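Local coordinates for beta-agarase D (Zobellia galactanivorans, PDB 4ASM), which hydrolyses the beta-1,4-galactosidic linkages of agarose at random positions with retention of the anomeric configuration, acting through its GH16 catalytic domain, at residues V139-I150 and D162-G171; G89-R97 and M343-D354. All coordinates share one frame; numbering follows the deposited sequence.

Contact 1: V139-I150 and D162-G171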
loop_
_atom_site.group_PDB
_atom_site.type_symbol
_atom_site.label_atom_id
_atom_site.label_comp_id
_atom_site.label_asym_id
_atom_site.label_seq_id
_atom_site.Cartn_x
_atom_site.Cartn_y
_atom_site.Cartn_z
ATOM N N VAL A 139 6.428 -3.075 10.753
ATOM C CA VAL A 139 6.175 -4.272 9.954
ATOM C C VAL A 139 7.469 -4.934 9.495
ATOM O O VAL A 139 8.395 -4.234 9.085
ATOM C CB VAL A 139 5.279 -3.919 8.733
ATOM C CG1 VAL A 139 5.859 -2.746 7.911
ATOM C CG2 VAL A 139 5.014 -5.153 7.872
ATOM N N LYS A 140 7.532 -6.267 9.602
ATOM C CA LYS A 140 8.607 -7.020 8.989
ATOM C C LYS A 140 8.143 -7.387 7.590
ATOM O O LYS A 140 7.296 -8.279 7.415
ATOM C CB LYS A 140 8.915 -8.276 9.782
ATOM C CG LYS A 140 10.134 -9.036 9.251
ATOM C CD LYS A 140 10.420 -10.259 10.083
ATOM C CE LYS A 140 11.708 -10.939 9.650
ATOM N NZ LYS A 140 11.961 -12.172 10.469
ATOM N N VAL A 141 8.719 -6.703 6.602
ATOM C CA VAL A 141 8.388 -6.962 5.199
ATOM C C VAL A 141 8.688 -8.430 4.876
ATOM O O VAL A 141 9.732 -8.952 5.284
ATOM C CB VAL A 141 9.220 -6.027 4.289
ATOM C CG1 VAL A 141 8.958 -6.307 2.809
ATOM C CG2 VAL A 141 8.946 -4.548 4.652
ATOM N N MET A 142 7.804 -9.108 4.144
ATOM C CA MET A 142 8.066 -10.500 3.788
ATOM C C MET A 142 9.294 -10.638 2.911
ATOM O O MET A 142 9.435 -9.923 1.913
ATOM C CB MET A 142 6.906 -11.125 3.050
ATOM C CG MET A 142 5.680 -11.276 3.848
ATOM S SD MET A 142 4.490 -12.336 2.966
ATOM C CE MET A 142 4.256 -11.275 1.535
ATOM N N ASN A 143 10.136 -11.610 3.262
ATOM C CA ASN A 143 11.261 -11.998 2.419
ATOM C C ASN A 143 10.775 -12.896 1.271
ATOM O O ASN A 143 11.111 -14.080 1.178
ATOM C CB ASN A 143 12.338 -12.705 3.246
ATOM C CG ASN A 143 13.603 -12.889 2.462
ATOM O OD1 ASN A 143 13.889 -12.116 1.545
ATOM N ND2 ASN A 143 14.354 -13.926 2.785
ATOM N N SER A 144 9.953 -12.298 0.414
ATOM C CA SER A 144 9.200 -12.990 -0.632
ATOM C C SER A 144 9.045 -12.050 -1.802
ATOM O O SER A 144 9.064 -10.838 -1.630
ATOM C CB SER A 144 7.796 -13.320 -0.126
ATOM O OG SER A 144 7.037 -14.028 -1.082
ATOM N N THR A 145 8.884 -12.618 -2.997
ATOM C CA THR A 145 8.612 -11.802 -4.174
ATOM C C THR A 145 7.153 -11.327 -4.216
ATOM O O THR A 145 6.797 -10.517 -5.069
ATOM C CB THR A 145 8.923 -12.562 -5.460
ATOM O OG1 THR A 145 8.077 -13.715 -5.515
ATOM C CG2 THR A 145 10.377 -13.036 -5.446
ATOM N N LEU A 146 6.315 -11.859 -3.323
ATOM C CA LEU A 146 4.937 -11.367 -3.142
ATOM C C LEU A 146 4.909 -9.961 -2.578
ATOM O O LEU A 146 5.883 -9.490 -1.985
ATOM C CB LEU A 146 4.182 -12.268 -2.157
ATOM C CG LEU A 146 3.973 -13.698 -2.627
ATOM C CD1 LEU A 146 3.481 -14.539 -1.463
ATOM C CD2 LEU A 146 3.009 -13.786 -3.799
ATOM N N ALA A 147 3.760 -9.301 -2.749
ATOM C CA ALA A 147 3.565 -7.945 -2.240
ATOM C C ALA A 147 3.163 -7.966 -0.768
ATOM O O ALA A 147 2.194 -8.654 -0.388
ATOM C CB ALA A 147 2.490 -7.230 -3.053
ATOM N N SER A 148 3.927 -7.225 0.038
ATOM C CA SER A 148 3.572 -6.888 1.422
ATOM C C SER A 148 2.839 -5.559 1.361
ATOM O O SER A 148 3.435 -4.542 0.952
ATOM C CB SER A 148 4.841 -6.753 2.262
ATOM O OG SER A 148 5.530 -7.994 2.353
ATOM N N ASP A 149 1.550 -5.566 1.728
ATOM C CA ASP A 149 0.662 -4.411 1.494
ATOM C C ASP A 149 0.003 -3.891 2.755
ATOM O O ASP A 149 -0.607 -4.668 3.520
ATOM C CB ASP A 149 -0.486 -4.768 0.527
ATOM C CG ASP A 149 -0.017 -5.195 -0.851
ATOM O OD1 ASP A 149 0.983 -4.655 -1.365
ATOM O OD2 ASP A 149 -0.723 -6.073 -1.443
ATOM N N ILE A 150 0.102 -2.576 2.965
ATOM C CA ILE A 150 -0.693 -1.880 3.984
ATOM C C ILE A 150 -1.271 -0.684 3.272
ATOM O O ILE A 150 -0.531 0.118 2.694
ATOM C CB ILE A 150 0.162 -1.414 5.176
ATOM C CG1 ILE A 150 0.845 -2.623 5.828
ATOM C CG2 ILE A 150 -0.706 -0.632 6.150
ATOM C CD1 ILE A 150 1.805 -2.278 6.965
ATOM N N ASP A 162 -2.014 4.256 -0.550
ATOM C CA ASP A 162 -1.223 3.164 -0.005
ATOM C C ASP A 162 -0.267 3.695 1.047
ATOM O O ASP A 162 0.187 4.845 0.968
ATOM C CB ASP A 162 -0.464 2.429 -1.106
ATOM C CG ASP A 162 -1.380 1.818 -2.117
ATOM O OD1 ASP A 162 -2.571 1.605 -1.799
ATOM O OD2 ASP A 162 -0.925 1.577 -3.238
ATOM N N ILE A 163 0.004 2.854 2.040
ATOM C CA ILE A 163 1.070 3.111 2.997
ATOM C C ILE A 163 2.310 2.363 2.502
ATOM O O ILE A 163 3.366 2.971 2.298
ATOM C CB ILE A 163 0.665 2.709 4.415
ATOM C CG1 ILE A 163 -0.368 3.719 4.944
ATOM C CG2 ILE A 163 1.876 2.752 5.324
ATOM C CD1 ILE A 163 -1.643 3.149 5.413
ATOM N N MET A 164 2.176 1.059 2.295
ATOM C CA MET A 164 3.285 0.270 1.772
ATOM C C MET A 164 2.800 -0.692 0.690
ATOM O O MET A 164 1.794 -1.386 0.869
ATOM C CB MET A 164 3.926 -0.531 2.897
ATOM C CG MET A 164 5.049 -1.473 2.407
ATOM S SD MET A 164 5.844 -2.409 3.736
ATOM C CE MET A 164 4.482 -3.447 4.281
ATOM N N GLU A 165 3.534 -0.740 -0.430
ATOM C CA GLU A 165 3.426 -1.821 -1.412
ATOM C C GLU A 165 4.873 -2.191 -1.705
ATOM O O GLU A 165 5.614 -1.385 -2.302
ATOM C CB GLU A 165 2.726 -1.344 -2.687
ATOM C CG GLU A 165 2.679 -2.376 -3.788
ATOM C CD GLU A 165 1.814 -1.915 -4.935
ATOM O OE1 GLU A 165 2.120 -0.834 -5.481
ATOM O OE2 GLU A 165 0.826 -2.611 -5.285
ATOM N N CYS A 166 5.300 -3.366 -1.236
ATOM C CA CYS A 166 6.704 -3.737 -1.311
ATOM C C CYS A 166 6.834 -5.210 -1.663
ATOM O O CYS A 166 6.226 -6.049 -1.028
ATOM C CB CYS A 166 7.373 -3.448 0.037
ATOM S SG CYS A 166 9.162 -3.809 0.031
ATOM N N TYR A 167 7.611 -5.500 -2.706
ATOM C CA TYR A 167 7.930 -6.875 -3.103
ATOM C C TYR A 167 9.351 -7.129 -2.647
ATOM O O TYR A 167 10.301 -7.055 -3.443
ATOM C CB TYR A 167 7.796 -7.046 -4.624
ATOM C CG TYR A 167 6.584 -6.319 -5.180
ATOM C CD1 TYR A 167 6.623 -4.952 -5.401
ATOM C CD2 TYR A 167 5.431 -7.007 -5.520
ATOM C CE1 TYR A 167 5.532 -4.259 -5.894
ATOM C CE2 TYR A 167 4.306 -6.314 -6.028
ATOM C CZ TYR A 167 4.390 -4.943 -6.209
ATOM O OH TYR A 167 3.318 -4.206 -6.709
ATOM N N GLY A 168 9.481 -7.388 -1.344
ATOM C CA GLY A 168 10.753 -7.188 -0.659
ATOM C C GLY A 168 11.837 -8.221 -0.837
ATOM O O GLY A 168 13.015 -7.940 -0.546
ATOM N N GLY A 169 11.469 -9.416 -1.278
ATOM C CA GLY A 169 12.460 -10.477 -1.423
ATOM C C GLY A 169 12.975 -10.557 -2.845
ATOM O O GLY A 169 12.193 -10.484 -3.800
ATOM N N PRO A 170 14.304 -10.679 -3.017
ATOM C CA PRO A 170 14.828 -10.789 -4.368
ATOM C C PRO A 170 14.554 -12.122 -5.039
ATOM O O PRO A 170 14.744 -12.237 -6.235
ATOM C CB PRO A 170 16.345 -10.594 -4.185
ATOM C CG PRO A 170 16.619 -11.027 -2.797
ATOM C CD PRO A 170 15.374 -10.626 -2.004
ATOM N N GLY A 171 14.115 -13.121 -4.289
ATOM C CA GLY A 171 14.010 -14.480 -4.822
ATOM C C GLY A 171 15.293 -15.259 -4.592
ATOM O O GLY A 171 16.372 -14.686 -4.541
HETATM O O HOH W 1 7.266 -8.713 0.312
#
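The antiparallel hairpin of strands 147-153 and 159-166, which in GH16 enzymes carries the catalytic acids, joins Ser148 and Ile150 to Cys166 and Met164. Ser148 N donates to Cys166 O at 2.8 Å, almost straight (172° at the hydrogen). Ile150 O accepts from both Ile163 N and Met164 N, each 2.9 Å away, a classic beta bulge. On the face of Ser148, Ile150 and Cys166, Met164 starts extended, its CG anti to the backbone N (chi1 176°), and bends at chi3 (66°). CE therefore lies over Ser148 CB and against Ile150 CD1, and meets Val139 CG1 tip to tip at 3.9 Å, while SD rests on Val141 CG2. Cutting Met164 back to an alanine removes SD and CE and would probably open a gap between Val139, Val141, Ser148 and Ile150. Past the strands, Gly169 N reaches Ser144 O from above the carbonyl plane (2.8 Å). One water accepts from Gly168 N and is also hydrogen-bonded to Met142 O, Leu146 O and Ser148 OG. On the other face the side chains of Asp149 and Glu165 run alongside each other, carboxylates turned well out of parallel; buried Asp149 OD1, 4.4 Å from Glu165 OE2, has no partner in the model, whereas Glu165 OE1 is hydrogen-bonded to His184 ND1. Glu165, proton donor by similarity, and Glu160, the likely nucleophile, share this strand: the active-site hairpin of a GH16 jelly roll.

Contact 2: G89-R97 and M343-D354. With CA (calcium ion), chain B.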
loop_
_atom_site.group_PDB
_atom_site.type_symbol
_atom_site.label_atom_id
_atom_site.label_comp_id
_atom_site.label_asym_id
_atom_site.label_seq_id
_atom_site.Cartn_x
_atom_site.Cartn_y
_atom_site.Cartn_z
ATOM N N GLY A 89 2.776 -11.212 19.622
ATOM C CA GLY A 89 2.913 -9.761 19.553
ATOM C C GLY A 89 2.703 -9.162 18.163
ATOM O O GLY A 89 2.822 -7.963 17.990
ATOM N N ASN A 90 2.387 -10.004 17.189
ATOM C CA ASN A 90 2.248 -9.538 15.804
ATOM C C ASN A 90 0.958 -10.007 15.170
ATOM O O ASN A 90 0.506 -11.133 15.421
ATOM C CB ASN A 90 3.373 -10.103 14.915
ATOM C CG ASN A 90 4.762 -9.694 15.357
ATOM O OD1 ASN A 90 5.122 -8.515 15.323
ATOM N ND2 ASN A 90 5.574 -10.689 15.741
ATOM N N LEU A 91 0.407 -9.173 14.284
ATOM C CA LEU A 91 -0.468 -9.686 13.240
ATOM C C LEU A 91 0.380 -10.553 12.292
ATOM O O LEU A 91 1.468 -10.130 11.872
ATOM C CB LEU A 91 -1.078 -8.513 12.467
ATOM C CG LEU A 91 -1.875 -8.822 11.200
ATOM C CD1 LEU A 91 -3.214 -9.547 11.494
ATOM C CD2 LEU A 91 -2.093 -7.549 10.383
ATOM N N ASN A 92 -0.125 -11.738 11.959
ATOM C CA ASN A 92 0.510 -12.639 11.006
ATOM C C ASN A 92 -0.428 -12.747 9.809
ATOM O O ASN A 92 -1.598 -13.090 9.973
ATOM C CB ASN A 92 0.656 -14.058 11.597
ATOM C CG ASN A 92 1.752 -14.176 12.672
ATOM O OD1 ASN A 92 2.672 -14.978 12.521
ATOM N ND2 ASN A 92 1.633 -13.422 13.763
ATOM N N ILE A 93 0.073 -12.433 8.612
ATOM C CA ILE A 93 -0.689 -12.660 7.376
ATOM C C ILE A 93 0.250 -13.367 6.425
ATOM O O ILE A 93 1.305 -12.834 6.096
ATOM C CB ILE A 93 -1.207 -11.333 6.770
ATOM C CG1 ILE A 93 -2.330 -10.792 7.647
ATOM C CG2 ILE A 93 -1.776 -11.558 5.354
ATOM C CD1 ILE A 93 -2.925 -9.466 7.168
ATOM N N TRP A 94 -0.112 -14.566 5.988
ATOM C CA TRP A 94 0.822 -15.351 5.192
ATOM C C TRP A 94 0.243 -15.837 3.886
ATOM O O TRP A 94 -0.933 -15.616 3.587
ATOM C CB TRP A 94 1.374 -16.524 6.011
ATOM C CG TRP A 94 0.387 -17.548 6.441
ATOM C CD1 TRP A 94 0.127 -18.736 5.822
ATOM C CD2 TRP A 94 -0.440 -17.506 7.608
ATOM N NE1 TRP A 94 -0.815 -19.452 6.537
ATOM C CE2 TRP A 94 -1.183 -18.712 7.634
ATOM C CE3 TRP A 94 -0.621 -16.570 8.641
ATOM C CZ2 TRP A 94 -2.110 -18.997 8.637
ATOM C CZ3 TRP A 94 -1.562 -16.858 9.645
ATOM C CH2 TRP A 94 -2.282 -18.068 9.630
ATOM N N ALA A 95 1.109 -16.484 3.112
ATOM C CA ALA A 95 0.745 -17.069 1.842
ATOM C C ALA A 95 1.123 -18.536 1.842
ATOM O O ALA A 95 2.070 -18.937 2.535
ATOM C CB ALA A 95 1.486 -16.342 0.732
ATOM N N SER A 96 0.390 -19.315 1.049
ATOM C CA SER A 96 0.707 -20.727 0.846
ATOM C C SER A 96 0.174 -21.161 -0.510
ATOM O O SER A 96 -0.568 -20.414 -1.157
ATOM C CB SER A 96 0.079 -21.594 1.945
ATOM O OG SER A 96 -1.340 -21.636 1.791
ATOM N N ARG A 97 0.551 -22.365 -0.942
ATOM C CA ARG A 97 -0.003 -22.928 -2.164
ATOM C C ARG A 97 -0.460 -24.354 -1.921
ATOM O O ARG A 97 0.180 -25.103 -1.165
ATOM C CB ARG A 97 1.045 -22.923 -3.282
ATOM C CG ARG A 97 1.506 -21.539 -3.713
ATOM C CD ARG A 97 1.633 -21.481 -5.224
ATOM N NE ARG A 97 2.064 -20.182 -5.735
ATOM C CZ ARG A 97 3.325 -19.848 -5.960
ATOM N NH1 ARG A 97 4.311 -20.704 -5.687
ATOM N NH2 ARG A 97 3.603 -18.658 -6.470
ATOM N N MET A 343 8.735 -21.353 -1.147
ATOM C CA MET A 343 7.531 -21.614 -0.360
ATOM C C MET A 343 7.754 -22.665 0.720
ATOM O O MET A 343 6.924 -22.812 1.617
ATOM C CB MET A 343 6.371 -22.039 -1.255
ATOM C CG MET A 343 5.652 -20.895 -1.930
ATOM S SD MET A 343 4.745 -19.774 -0.807
ATOM C CE MET A 343 4.312 -20.844 0.545
ATOM N N ALA A 344 8.871 -23.381 0.646
ATOM C CA ALA A 344 9.251 -24.316 1.700
ATOM C C ALA A 344 9.695 -23.629 2.996
ATOM O O ALA A 344 9.740 -24.260 4.051
ATOM C CB ALA A 344 10.316 -25.276 1.200
ATOM N N ASN A 345 10.009 -22.336 2.922
ATOM C CA ASN A 345 10.446 -21.577 4.092
ATOM C C ASN A 345 9.266 -20.724 4.576
ATOM O O ASN A 345 8.983 -19.669 4.002
ATOM C CB ASN A 345 11.660 -20.703 3.729
ATOM C CG ASN A 345 12.284 -20.017 4.932
ATOM O OD1 ASN A 345 13.506 -20.028 5.090
ATOM N ND2 ASN A 345 11.458 -19.397 5.771
ATOM N N PHE A 346 8.566 -21.185 5.614
ATOM C CA PHE A 346 7.347 -20.481 6.058
ATOM C C PHE A 346 7.588 -19.031 6.485
ATOM O O PHE A 346 6.823 -18.135 6.112
ATOM C CB PHE A 346 6.615 -21.222 7.186
ATOM C CG PHE A 346 5.321 -20.559 7.574
ATOM C CD1 PHE A 346 4.180 -20.744 6.805
ATOM C CD2 PHE A 346 5.266 -19.694 8.663
ATOM C CE1 PHE A 346 2.985 -20.088 7.130
ATOM C CE2 PHE A 346 4.075 -19.036 8.987
ATOM C CZ PHE A 346 2.940 -19.245 8.229
ATOM N N TYR A 347 8.636 -18.832 7.284
ATOM C CA TYR A 347 9.058 -17.542 7.834
ATOM C C TYR A 347 9.145 -16.484 6.724
ATOM O O TYR A 347 8.791 -15.316 6.924
ATOM C CB TYR A 347 10.461 -17.731 8.414
ATOM C CG TYR A 347 10.719 -17.318 9.840
ATOM C CD1 TYR A 347 10.098 -17.973 10.907
ATOM C CD2 TYR A 347 11.661 -16.324 10.134
ATOM C CE1 TYR A 347 10.374 -17.619 12.240
ATOM C CE2 TYR A 347 11.938 -15.959 11.457
ATOM C CZ TYR A 347 11.293 -16.613 12.502
ATOM O OH TYR A 347 11.565 -16.258 13.810
ATOM N N ASP A 348 9.614 -16.904 5.548
ATOM C CA ASP A 348 9.822 -15.979 4.440
ATOM C C ASP A 348 8.525 -15.535 3.802
ATOM O O ASP A 348 8.524 -14.539 3.054
ATOM C CB ASP A 348 10.696 -16.615 3.349
ATOM C CG ASP A 348 12.156 -16.689 3.731
ATOM O OD1 ASP A 348 12.593 -15.916 4.605
ATOM O OD2 ASP A 348 12.871 -17.518 3.121
ATOM N N ASN A 349 7.448 -16.261 4.111
ATOM C CA ASN A 349 6.151 -16.064 3.490
ATOM C C ASN A 349 5.060 -15.597 4.429
ATOM O O ASN A 349 3.874 -15.793 4.150
ATOM C CB ASN A 349 5.733 -17.347 2.797
ATOM C CG ASN A 349 6.653 -17.674 1.654
ATOM O OD1 ASN A 349 6.639 -16.971 0.642
ATOM N ND2 ASN A 349 7.495 -18.680 1.829
ATOM N N ASN A 350 5.477 -14.957 5.519
ATOM C CA ASN A 350 4.576 -14.540 6.584
ATOM C C ASN A 350 4.868 -13.104 6.974
ATOM O O ASN A 350 5.897 -12.797 7.571
ATOM C CB ASN A 350 4.729 -15.467 7.791
ATOM C CG ASN A 350 3.727 -15.191 8.880
ATOM O OD1 ASN A 350 2.672 -14.607 8.655
ATOM N ND2 ASN A 350 4.046 -15.639 10.091
ATOM N N LEU A 351 3.937 -12.222 6.625
ATOM C CA LEU A 351 4.049 -10.805 6.945
ATOM C C LEU A 351 3.748 -10.600 8.426
ATOM O O LEU A 351 2.727 -11.064 8.896
ATOM C CB LEU A 351 3.049 -10.031 6.074
ATOM C CG LEU A 351 3.033 -8.516 6.252
ATOM C CD1 LEU A 351 4.281 -7.862 5.700
ATOM C CD2 LEU A 351 1.800 -7.937 5.566
ATOM N N LEU A 352 4.627 -9.890 9.146
ATOM C CA LEU A 352 4.429 -9.647 10.590
ATOM C C LEU A 352 4.260 -8.171 10.849
ATOM O O LEU A 352 5.165 -7.385 10.558
ATOM C CB LEU A 352 5.641 -10.148 11.395
ATOM C CG LEU A 352 5.945 -11.644 11.338
ATOM C CD1 LEU A 352 7.148 -11.949 12.207
ATOM C CD2 LEU A 352 4.757 -12.502 11.756
ATOM N N VAL A 353 3.105 -7.779 11.393
ATOM C CA VAL A 353 2.895 -6.391 11.784
ATOM C C VAL A 353 2.858 -6.312 13.315
ATOM O O VAL A 353 1.964 -6.838 13.982
ATOM C CB VAL A 353 1.618 -5.771 11.167
ATOM C CG1 VAL A 353 1.489 -4.299 11.557
ATOM C CG2 VAL A 353 1.613 -5.932 9.616
ATOM N N ASP A 354 3.864 -5.653 13.865
ATOM C CA ASP A 354 3.967 -5.480 15.308
ATOM C C ASP A 354 2.860 -4.570 15.828
ATOM O O ASP A 354 2.257 -4.838 16.878
ATOM C CB ASP A 354 5.353 -4.906 15.597
ATOM C CG ASP A 354 5.675 -4.779 17.086
ATOM O OD1 ASP A 354 4.957 -5.343 17.952
ATOM O OD2 ASP A 354 6.678 -4.109 17.383
HETATM CA CA CA B . 2.929 -5.855 19.042
HETATM O O HOH W 2 6.871 -7.228 13.234
HETATM O O HOH W 3 4.698 -6.937 20.301
#
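Asn92 and Asn350 join side chains across an antiparallel pair of strands, 90-96 and 350-362, in the beta-sandwich (jelly roll) of the GH16 domain. Asn350 ND2 donates to Asn92 OD1 at 2.9 Å; the acceptor lies in the amide plane of Asn350, and the two amides are turned 39° apart. Leu352, alongside Asn92, brings CD2 to 3.3 Å from the same OD1. Farther along, Trp94 has CG between its backbone N and carbonyl carbon (chi1 64°), while Phe346 CG is anti to its backbone N. These rotamers set the Phe346 edge over the five-membered ring of Trp94, an edge-to-face pair with centroids 4.9 Å apart and planes at 63°. Met343, bent at chi2 and chi3, lays CE against Ala95 O and Ser96 CA; its side chain crosses that of Arg97 at about a right angle, CG beside NH1, itself hydrogen-bonded to Pro338 O. On the opposite, buried face Leu91 and Val353 lie side by side, CB to CB 4.1 Å. At the other end Asn90 OD1 touches Asp354 CA and accepts from a water. Gly89 O, a water, Asp9, Asp34 and Asn36 complete a calcium site that Asp354 enters through O and OD1, OD1 2.4 Å from the calcium ion.

From the N terminus the first of the four segments is 89-97; the chain then runs through 139-150 and 162-171, and only near its end returns with 343-354. Contact 1 closes a short hairpin, 11 residues separating its segments; contact 2 closes a loop of 245 intervening residues that encloses contact 1 entirely, so the two nest without crossing. Their centres are 11 Å apart, and they meet where strands 133-140 and 350-362 pair: Lys140 N lies 2.8 Å from Leu352 O, probably a hydrogen bond, and Met142 CG packs on Leu351 N. Strand 133-140, which leads into the hairpin of the probable catalytic acid, thereby ties contact 1 to the calcium-bearing strands.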